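PDB 1MBM: chymotrypsin-like serine protease from Equine arteritis virus, which probably cleaves the viral replicase polyprotein as a chymotrypsin-like serine endopeptidase that carries an additional alpha/beta C-terminal extension. Local coordinates for residues K1-V6 / C90-D95; L100-C105 / L146-V152; F161-S167 / A182-A188. The contacts are given in a common frame with arbitrary orientation. Residues are numbered along the deposited sequence.

The three contacts follow one another along the chain and do not touch. Contacts 1 and 2 both reach the antiparallel sheet of the second chymotrypsin-like barrel, on opposite sides of the chain's centre, with their centres 24 Å apart. Contact 1 brings the N-terminal segment to a hairpin of that sheet through a salt bridge, a water and small apolar side chains. Contact 2 joins a loop to strand 146-147 and the chain after it, by backbone hydrogen bonds and waters. Contact 3 lies farthest out, its centre 23 Å from that of the chain. It probably belongs to the C-terminal extension and combines strand pairing with bonds to a helix start. All three are partly buried.

Contact 1: K1-V6 / C90-D95; sequences KARGNV and CTATGD
Arg-3 and Asp-95 form a salt bridge. Arg-3 NE donates to Asp-95 OD2 at 2.6 Å, and Arg-3 NH2 adds a weak bond to Asp-95 OD2 at 3.0 Å. Arg-3 is m at chi1, then t, t; Asp-95 is m. Cys-90 SG lies over one guanidinium face, 3.6 Å from Arg-3 NE. Water 1 accepts from Arg-3 N (2.8 Å) and donates to Thr-91 O (2.8 Å) and Asp-95 OD1 (2.9 Å). Segment 90-95 is the tip of a beta hairpin in the second barrel of the chymotrypsin-like fold. A type I turn spans Thr-91 to Gly-94. In its ST turn, Thr-91 OG1 accepts from Thr-93 N at 3.1 Å. Segment 1-6 is extended up to a type I turn from Arg-3 to Val-6, which leads into the first barrel. Ala-2 CA is 3.9 Å from Gly-94 CA. Gly-94 CA makes a CA-H...O contact to Lys-1 O at 3.5 Å. Ala-2 CB packs 3.4 Å from Thr-91 O. Val-6, chi1 t, places CG2 3.9 Å from Cys-90 CB.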
loop_
_atom_site.group_PDB
_atom_site.type_symbol
_atom_site.label_atom_id
_atom_site.label_comp_id
_atom_site.label_asym_id
_atom_site.label_seq_id
_atom_site.Cartn_x
_atom_site.Cartn_y
_atom_site.Cartn_z
ATOM N N LYS A 1 13.338 8.377 -4.861
ATOM C CA LYS A 1 14.027 7.841 -3.647
ATOM C C LYS A 1 13.014 7.288 -2.636
ATOM O O LYS A 1 12.076 7.981 -2.230
ATOM C CB LYS A 1 14.943 8.911 -3.030
ATOM C CG LYS A 1 15.506 8.569 -1.657
ATOM C CD LYS A 1 14.906 9.454 -0.571
ATOM C CE LYS A 1 15.810 10.642 -0.267
ATOM N NZ LYS A 1 17.082 10.212 0.386
ATOM N N ALA A 2 13.208 6.033 -2.245
ATOM C CA ALA A 2 12.307 5.363 -1.309
ATOM C C ALA A 2 12.458 5.842 0.129
ATOM O O ALA A 2 13.453 6.453 0.489
ATOM C CB ALA A 2 12.515 3.859 -1.370
ATOM N N ARG A 3 11.455 5.567 0.955
ATOM C CA ARG A 3 11.553 5.884 2.374
ATOM C C ARG A 3 12.647 5.001 2.978
ATOM O O ARG A 3 12.939 3.915 2.462
ATOM C CB ARG A 3 10.237 5.626 3.089
ATOM C CG ARG A 3 9.164 6.645 2.842
ATOM C CD ARG A 3 7.840 6.246 3.488
ATOM N NE ARG A 3 6.778 7.185 3.174
ATOM C CZ ARG A 3 5.843 7.559 4.031
ATOM N NH1 ARG A 3 5.841 7.071 5.262
ATOM N NH2 ARG A 3 4.921 8.427 3.661
ATOM N N GLY A 4 13.240 5.482 4.067
ATOM C CA GLY A 4 14.356 4.831 4.729
ATOM C C GLY A 4 14.113 3.431 5.248
ATOM O O GLY A 4 15.059 2.641 5.376
ATOM N N ASN A 5 12.851 3.112 5.525
ATOM C CA ASN A 5 12.493 1.795 6.042
ATOM C C ASN A 5 11.910 0.835 4.988
ATOM O O ASN A 5 11.309 -0.187 5.324
ATOM C CB ASN A 5 11.525 1.949 7.216
ATOM C CG ASN A 5 10.127 2.368 6.770
ATOM O OD1 ASN A 5 9.971 3.189 5.863
ATOM N ND2 ASN A 5 9.108 1.794 7.398
ATOM N N VAL A 6 12.119 1.146 3.716
ATOM C CA VAL A 6 11.588 0.315 2.647
ATOM C C VAL A 6 12.675 -0.563 2.033
ATOM O O VAL A 6 13.759 -0.087 1.716
ATOM C CB VAL A 6 10.906 1.178 1.566
ATOM C CG1 VAL A 6 10.533 0.338 0.330
ATOM C CG2 VAL A 6 9.679 1.857 2.155
ATOM N N CYS A 90 4.349 2.877 -0.379
ATOM C CA CYS A 90 5.778 3.076 -0.145
ATOM C C CYS A 90 6.625 2.082 -0.922
ATOM O O CYS A 90 7.101 1.095 -0.361
ATOM C CB CYS A 90 6.087 2.988 1.353
ATOM S SG CYS A 90 5.071 4.102 2.372
ATOM N N THR A 91 6.815 2.345 -2.210
ATOM C CA THR A 91 7.579 1.417 -3.038
ATOM C C THR A 91 9.077 1.625 -2.880
ATOM O O THR A 91 9.533 2.607 -2.285
ATOM C CB THR A 91 7.188 1.540 -4.529
ATOM O OG1 THR A 91 7.874 2.647 -5.133
ATOM C CG2 THR A 91 5.721 1.890 -4.676
ATOM N N ALA A 92 9.846 0.704 -3.439
ATOM C CA ALA A 92 11.299 0.806 -3.386
ATOM C C ALA A 92 11.866 1.924 -4.271
ATOM O O ALA A 92 13.064 2.196 -4.233
ATOM C CB ALA A 92 11.914 -0.508 -3.737
ATOM N N THR A 93 11.019 2.575 -5.065
ATOM C CA THR A 93 11.487 3.680 -5.900
ATOM C C THR A 93 10.728 4.956 -5.602
ATOM O O THR A 93 10.553 5.799 -6.476
ATOM C CB THR A 93 11.379 3.358 -7.402
ATOM O OG1 THR A 93 10.138 2.699 -7.662
ATOM C CG2 THR A 93 12.431 2.328 -7.821
ATOM N N GLY A 94 10.271 5.095 -4.362
ATOM C CA GLY A 94 9.560 6.289 -3.961
ATOM C C GLY A 94 8.101 6.036 -3.635
ATOM O O GLY A 94 7.540 4.993 -3.992
ATOM N N ASP A 95 7.496 7.003 -2.952
ATOM C CA ASP A 95 6.090 6.951 -2.612
ATOM C C ASP A 95 5.184 7.245 -3.797
ATOM O O ASP A 95 5.365 8.226 -4.524
ATOM C CB ASP A 95 5.764 7.949 -1.505
ATOM C CG ASP A 95 6.281 7.511 -0.156
ATOM O OD1 ASP A 95 6.931 6.441 -0.070
ATOM O OD2 ASP A 95 6.103 8.190 0.866
HETATM O O HOH W 1 9.203 4.619 -0.413
#

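Contact 2: L100-C105 / L146-V152; sequences LSGEVC and LLGADTV
Segment 100-105 makes a tight loop between two strands, and segment 146-152 curves around its tip. The closest CA pair is Val-104 with Gly-148, at 3.8 Å. Two backbone hydrogen bonds join the segments. Gly-148 N donates to Gly-102 O at 3.2 Å, and Asp-150 N donates to Glu-103 O at 3.0 Å. Gly-102 O also takes a CA-H...O contact from Leu-147 CA at 3.5 Å. Water 2 accepts from Ala-149 N (3.0 Å) and lies 2.8 Å from Leu-146 O and 3.2 Å from Gly-102 O. Water 3 accepts from Cys-105 N (2.9 Å) and lies 2.6 Å from Gly-148 O. Within the loop, Ser-101 OG, chi1 p, donates to Val-104 O at 2.6 Å. Gly-148 has phi 103° and psi 3°. A CB there would press on the preceding carbonyl and come near Cys-105 N. Apolar contacts complete the join. Val-104 CG2 meets Val-152 CG1 at 3.9 Å, and Cys-105 SG meets Leu-147 CB at 4.0 Å. The contact ties the loop between strands 94-100 and 105-106 of the second chymotrypsin-like barrel to the chain leaving strand 146-147. Leu-147 and Cys-105 both bond through their backbones to strand 136-140, and Val-104 rests on Ile-176 of strand 176-177.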
loop_
_atom_site.group_PDB
_atom_site.type_symbol
_atom_site.label_atom_id
_atom_site.label_comp_id
_atom_site.label_asym_id
_atom_site.label_seq_id
_atom_site.Cartn_x
_atom_site.Cartn_y
_atom_site.Cartn_z
ATOM N N LEU A 100 -7.305 5.709 -1.569
ATOM C CA LEU A 100 -7.593 4.547 -0.758
ATOM C C LEU A 100 -8.997 4.664 -0.179
ATOM O O LEU A 100 -9.372 5.715 0.318
ATOM C CB LEU A 100 -6.571 4.413 0.382
ATOM C CG LEU A 100 -6.778 3.137 1.211
ATOM C CD1 LEU A 100 -5.572 2.228 1.155
ATOM C CD2 LEU A 100 -7.204 3.430 2.638
ATOM N N SER A 101 -9.777 3.595 -0.308
ATOM C CA SER A 101 -11.092 3.462 0.326
ATOM C C SER A 101 -11.333 1.963 0.487
ATOM O O SER A 101 -10.593 1.155 -0.064
ATOM C CB SER A 101 -12.205 4.086 -0.515
ATOM O OG SER A 101 -12.427 3.354 -1.710
ATOM N N GLY A 102 -12.358 1.577 1.235
ATOM C CA GLY A 102 -12.615 0.157 1.424
ATOM C C GLY A 102 -13.073 -0.500 0.130
ATOM O O GLY A 102 -12.752 -1.649 -0.149
ATOM N N GLU A 103 -13.800 0.258 -0.681
ATOM C CA GLU A 103 -14.371 -0.265 -1.909
ATOM C C GLU A 103 -13.440 -0.214 -3.113
ATOM O O GLU A 103 -13.428 -1.142 -3.920
ATOM C CB GLU A 103 -15.652 0.501 -2.258
ATOM C CG GLU A 103 -16.803 0.311 -1.287
ATOM C CD GLU A 103 -16.772 1.275 -0.106
ATOM O OE1 GLU A 103 -15.823 2.086 0.016
ATOM O OE2 GLU A 103 -17.714 1.226 0.711
ATOM N N VAL A 104 -12.700 0.885 -3.257
ATOM C CA VAL A 104 -11.887 1.124 -4.452
ATOM C C VAL A 104 -10.539 1.773 -4.109
ATOM O O VAL A 104 -10.481 2.752 -3.364
ATOM C CB VAL A 104 -12.642 2.033 -5.466
ATOM C CG1 VAL A 104 -11.758 2.390 -6.662
ATOM C CG2 VAL A 104 -13.949 1.381 -5.961
ATOM N N CYS A 105 -9.452 1.220 -4.645
ATOM C CA CYS A 105 -8.138 1.811 -4.446
ATOM C C CYS A 105 -7.460 2.019 -5.805
ATOM O O CYS A 105 -7.459 1.125 -6.641
ATOM C CB CYS A 105 -7.249 0.923 -3.559
ATOM S SG CYS A 105 -7.837 0.615 -1.865
ATOM N N LEU A 146 -9.607 -7.642 2.081
ATOM C CA LEU A 146 -9.126 -7.093 0.829
ATOM C C LEU A 146 -9.858 -5.784 0.490
ATOM O O LEU A 146 -11.085 -5.760 0.381
ATOM C CB LEU A 146 -9.265 -8.119 -0.315
ATOM C CG LEU A 146 -8.627 -7.707 -1.649
ATOM C CD1 LEU A 146 -7.097 -7.946 -1.662
ATOM C CD2 LEU A 146 -9.276 -8.431 -2.797
ATOM N N LEU A 147 -9.105 -4.690 0.369
ATOM C CA LEU A 147 -9.668 -3.401 -0.011
ATOM C C LEU A 147 -9.485 -3.236 -1.506
ATOM O O LEU A 147 -8.470 -3.674 -2.047
ATOM C CB LEU A 147 -8.919 -2.246 0.679
ATOM C CG LEU A 147 -8.720 -2.307 2.201
ATOM C CD1 LEU A 147 -8.007 -1.040 2.707
ATOM C CD2 LEU A 147 -10.042 -2.531 2.925
ATOM N N GLY A 148 -10.457 -2.605 -2.162
ATOM C CA GLY A 148 -10.379 -2.305 -3.583
ATOM C C GLY A 148 -11.190 -3.186 -4.535
ATOM O O GLY A 148 -11.130 -2.994 -5.746
ATOM N N ALA A 149 -11.961 -4.131 -3.999
ATOM C CA ALA A 149 -12.677 -5.105 -4.836
ATOM C C ALA A 149 -14.164 -4.842 -5.055
ATOM O O ALA A 149 -14.838 -5.631 -5.728
ATOM C CB ALA A 149 -12.488 -6.499 -4.274
ATOM N N ASP A 150 -14.681 -3.761 -4.472
ATOM C CA ASP A 150 -16.106 -3.441 -4.572
ATOM C C ASP A 150 -16.351 -2.251 -5.495
ATOM O O ASP A 150 -15.491 -1.900 -6.302
ATOM C CB ASP A 150 -16.678 -3.123 -3.186
ATOM C CG ASP A 150 -16.311 -4.166 -2.151
ATOM O OD1 ASP A 150 -16.385 -5.378 -2.461
ATOM O OD2 ASP A 150 -15.927 -3.861 -1.003
ATOM N N THR A 151 -17.528 -1.638 -5.383
ATOM C CA THR A 151 -17.838 -0.456 -6.185
ATOM C C THR A 151 -18.237 0.702 -5.312
ATOM O O THR A 151 -18.618 0.517 -4.163
ATOM C CB THR A 151 -18.977 -0.696 -7.212
ATOM O OG1 THR A 151 -20.230 -0.853 -6.534
ATOM C CG2 THR A 151 -18.796 -1.995 -7.968
ATOM N N VAL A 152 -18.166 1.903 -5.877
ATOM C CA VAL A 152 -18.624 3.103 -5.188
ATOM C C VAL A 152 -18.996 4.145 -6.244
ATOM O O VAL A 152 -18.400 4.176 -7.323
ATOM C CB VAL A 152 -17.547 3.668 -4.226
ATOM C CG1 VAL A 152 -16.362 4.256 -5.019
ATOM C CG2 VAL A 152 -18.152 4.719 -3.285
HETATM O O HOH W 2 -13.001 -4.617 -1.260
HETATM O O HOH W 3 -9.653 -0.966 -6.505
#

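Contact 3: F161-S167 / A182-A188; sequences FTGPLTS and AVPRSLA
A short antiparallel beta ladder runs into a helix start, consistent with the alpha/beta C-terminal extension to the chymotrypsin-like fold. Strands 165-167 and 182-184 approach to 4.1 Å between axes, at 128° between their directions. Phe-161 has chi1 m and chi2 86°. Leu-187 CB makes a CH-pi contact over its ring, 4.0 Å from the centroid, and Phe-161 CB is 4.0 Å from Pro-184 CB. Thr-162 O accepts from Ser-186 OG (2.8 Å) and Ser-186 N (3.3 Å), so the first turn of helix 185-192 bonds to the loop before the strand. Gly-163 has phi 104°. A CB there would point toward the helix start and crowd Arg-185 CB. Pro-164 O accepts from Arg-185 N at 2.8 Å, and Pro-164 CD lies over one face of the Arg-185 guanidinium, 3.6 Å from Arg-185 NH1. Leu-165 forms a non-hydrogen-bonded pair with Pro-184, which is also the helix N-cap residue. Leu-165 CB lies 4.0 Å from Ala-182 CB. Thr-166 forms the hydrogen-bonded pair with Val-183. Thr-166 N donates to Val-183 O at 2.6 Å, and Val-183 N donates to Thr-166 O at 2.9 Å. Helix 154-158 touches Val-183, Pro-184 and Leu-187 through Ser-158. With chi1 m, Thr-166 OG1 donates back to Pro-164 O at 3.1 Å and lies 3.3 Å from Arg-185 CA.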
loop_
_atom_site.group_PDB
_atom_site.type_symbol
_atom_site.label_atom_id
_atom_site.label_comp_id
_atom_site.label_asym_id
_atom_site.label_seq_id
_atom_site.Cartn_x
_atom_site.Cartn_y
_atom_site.Cartn_z
ATOM N N PHE A 161 -14.038 14.422 0.193
ATOM C CA PHE A 161 -12.981 15.270 -0.356
ATOM C C PHE A 161 -13.309 16.748 -0.399
ATOM O O PHE A 161 -14.431 17.133 -0.721
ATOM C CB PHE A 161 -12.599 14.784 -1.755
ATOM C CG PHE A 161 -11.910 13.453 -1.758
ATOM C CD1 PHE A 161 -12.646 12.271 -1.771
ATOM C CD2 PHE A 161 -10.523 13.384 -1.732
ATOM C CE1 PHE A 161 -12.006 11.030 -1.765
ATOM C CE2 PHE A 161 -9.875 12.161 -1.726
ATOM C CZ PHE A 161 -10.616 10.982 -1.746
ATOM N N THR A 162 -12.310 17.572 -0.096
ATOM C CA THR A 162 -12.466 19.022 -0.097
ATOM C C THR A 162 -12.134 19.635 -1.454
ATOM O O THR A 162 -11.572 18.967 -2.329
ATOM C CB THR A 162 -11.548 19.672 0.972
ATOM O OG1 THR A 162 -10.189 19.294 0.730
ATOM C CG2 THR A 162 -11.836 19.116 2.359
ATOM N N GLY A 163 -12.476 20.913 -1.619
ATOM C CA GLY A 163 -12.217 21.636 -2.858
ATOM C C GLY A 163 -13.447 21.839 -3.727
ATOM O O GLY A 163 -14.448 21.128 -3.587
ATOM N N PRO A 164 -13.370 22.805 -4.643
ATOM C CA PRO A 164 -14.489 23.137 -5.523
ATOM C C PRO A 164 -14.676 22.071 -6.601
ATOM O O PRO A 164 -13.786 21.232 -6.797
ATOM C CB PRO A 164 -14.042 24.466 -6.129
ATOM C CG PRO A 164 -12.569 24.270 -6.281
ATOM C CD PRO A 164 -12.183 23.630 -4.950
ATOM N N LEU A 165 -15.833 22.082 -7.260
ATOM C CA LEU A 165 -16.146 21.091 -8.293
ATOM C C LEU A 165 -15.194 21.167 -9.487
ATOM O O LEU A 165 -14.828 22.249 -9.944
ATOM C CB LEU A 165 -17.602 21.201 -8.748
ATOM C CG LEU A 165 -18.675 20.821 -7.716
ATOM C CD1 LEU A 165 -20.069 21.174 -8.245
ATOM C CD2 LEU A 165 -18.590 19.350 -7.364
ATOM N N THR A 166 -14.791 20.001 -9.977
ATOM C CA THR A 166 -13.796 19.907 -11.037
ATOM C C THR A 166 -14.170 18.780 -11.995
ATOM O O THR A 166 -14.781 17.796 -11.580
ATOM C CB THR A 166 -12.432 19.585 -10.393
ATOM O OG1 THR A 166 -12.138 20.558 -9.382
ATOM C CG2 THR A 166 -11.291 19.732 -11.395
ATOM N N SER A 167 -13.770 18.906 -13.260
ATOM C CA SER A 167 -14.029 17.878 -14.275
ATOM C C SER A 167 -13.429 16.529 -13.879
ATOM O O SER A 167 -12.343 16.466 -13.309
ATOM C CB SER A 167 -13.468 18.311 -15.632
ATOM O OG SER A 167 -14.139 19.459 -16.110
ATOM N N ALA A 182 -19.021 16.136 -12.113
ATOM C CA ALA A 182 -17.954 16.902 -11.473
ATOM C C ALA A 182 -17.690 16.407 -10.062
ATOM O O ALA A 182 -18.589 15.901 -9.395
ATOM C CB ALA A 182 -18.271 18.405 -11.468
ATOM N N VAL A 183 -16.444 16.537 -9.616
ATOM C CA VAL A 183 -16.031 16.086 -8.283
ATOM C C VAL A 183 -15.157 17.155 -7.607
ATOM O O VAL A 183 -14.610 18.017 -8.286
ATOM C CB VAL A 183 -15.238 14.757 -8.347
ATOM C CG1 VAL A 183 -16.101 13.606 -8.893
ATOM C CG2 VAL A 183 -13.958 14.911 -9.157
ATOM N N PRO A 184 -15.059 17.129 -6.276
ATOM C CA PRO A 184 -14.164 18.043 -5.553
ATOM C C PRO A 184 -12.741 17.948 -6.077
ATOM O O PRO A 184 -12.253 16.845 -6.360
ATOM C CB PRO A 184 -14.220 17.527 -4.119
ATOM C CG PRO A 184 -15.607 16.943 -4.010
ATOM C CD PRO A 184 -15.830 16.277 -5.348
ATOM N N ARG A 185 -12.098 19.105 -6.189
ATOM C CA ARG A 185 -10.743 19.225 -6.731
ATOM C C ARG A 185 -9.710 18.243 -6.190
ATOM O O ARG A 185 -8.897 17.723 -6.952
ATOM C CB ARG A 185 -10.233 20.652 -6.534
ATOM C CG ARG A 185 -8.920 20.943 -7.240
ATOM C CD ARG A 185 -8.308 22.280 -6.856
ATOM N NE ARG A 185 -8.709 23.359 -7.748
ATOM C CZ ARG A 185 -9.005 24.596 -7.350
ATOM N NH1 ARG A 185 -8.969 24.922 -6.061
ATOM N NH2 ARG A 185 -9.343 25.510 -8.249
ATOM N N SER A 186 -9.728 17.999 -4.882
ATOM C CA SER A 186 -8.760 17.073 -4.289
ATOM C C SER A 186 -8.974 15.641 -4.784
ATOM O O SER A 186 -8.007 14.924 -4.984
ATOM C CB SER A 186 -8.729 17.148 -2.754
ATOM O OG SER A 186 -9.937 16.685 -2.188
ATOM N N LEU A 187 -10.226 15.239 -5.003
ATOM C CA LEU A 187 -10.503 13.913 -5.563
ATOM C C LEU A 187 -9.984 13.817 -7.007
ATOM O O LEU A 187 -9.309 12.841 -7.359
ATOM C CB LEU A 187 -12.001 13.559 -5.480
ATOM C CG LEU A 187 -12.469 12.216 -6.070
ATOM C CD1 LEU A 187 -11.577 11.054 -5.630
ATOM C CD2 LEU A 187 -13.944 11.925 -5.701
ATOM N N ALA A 188 -10.273 14.836 -7.820
ATOM C CA ALA A 188 -9.834 14.874 -9.229
ATOM C C ALA A 188 -8.313 14.889 -9.396
ATOM O O ALA A 188 -7.778 14.186 -10.257
ATOM C CB ALA A 188 -10.435 16.076 -9.956
#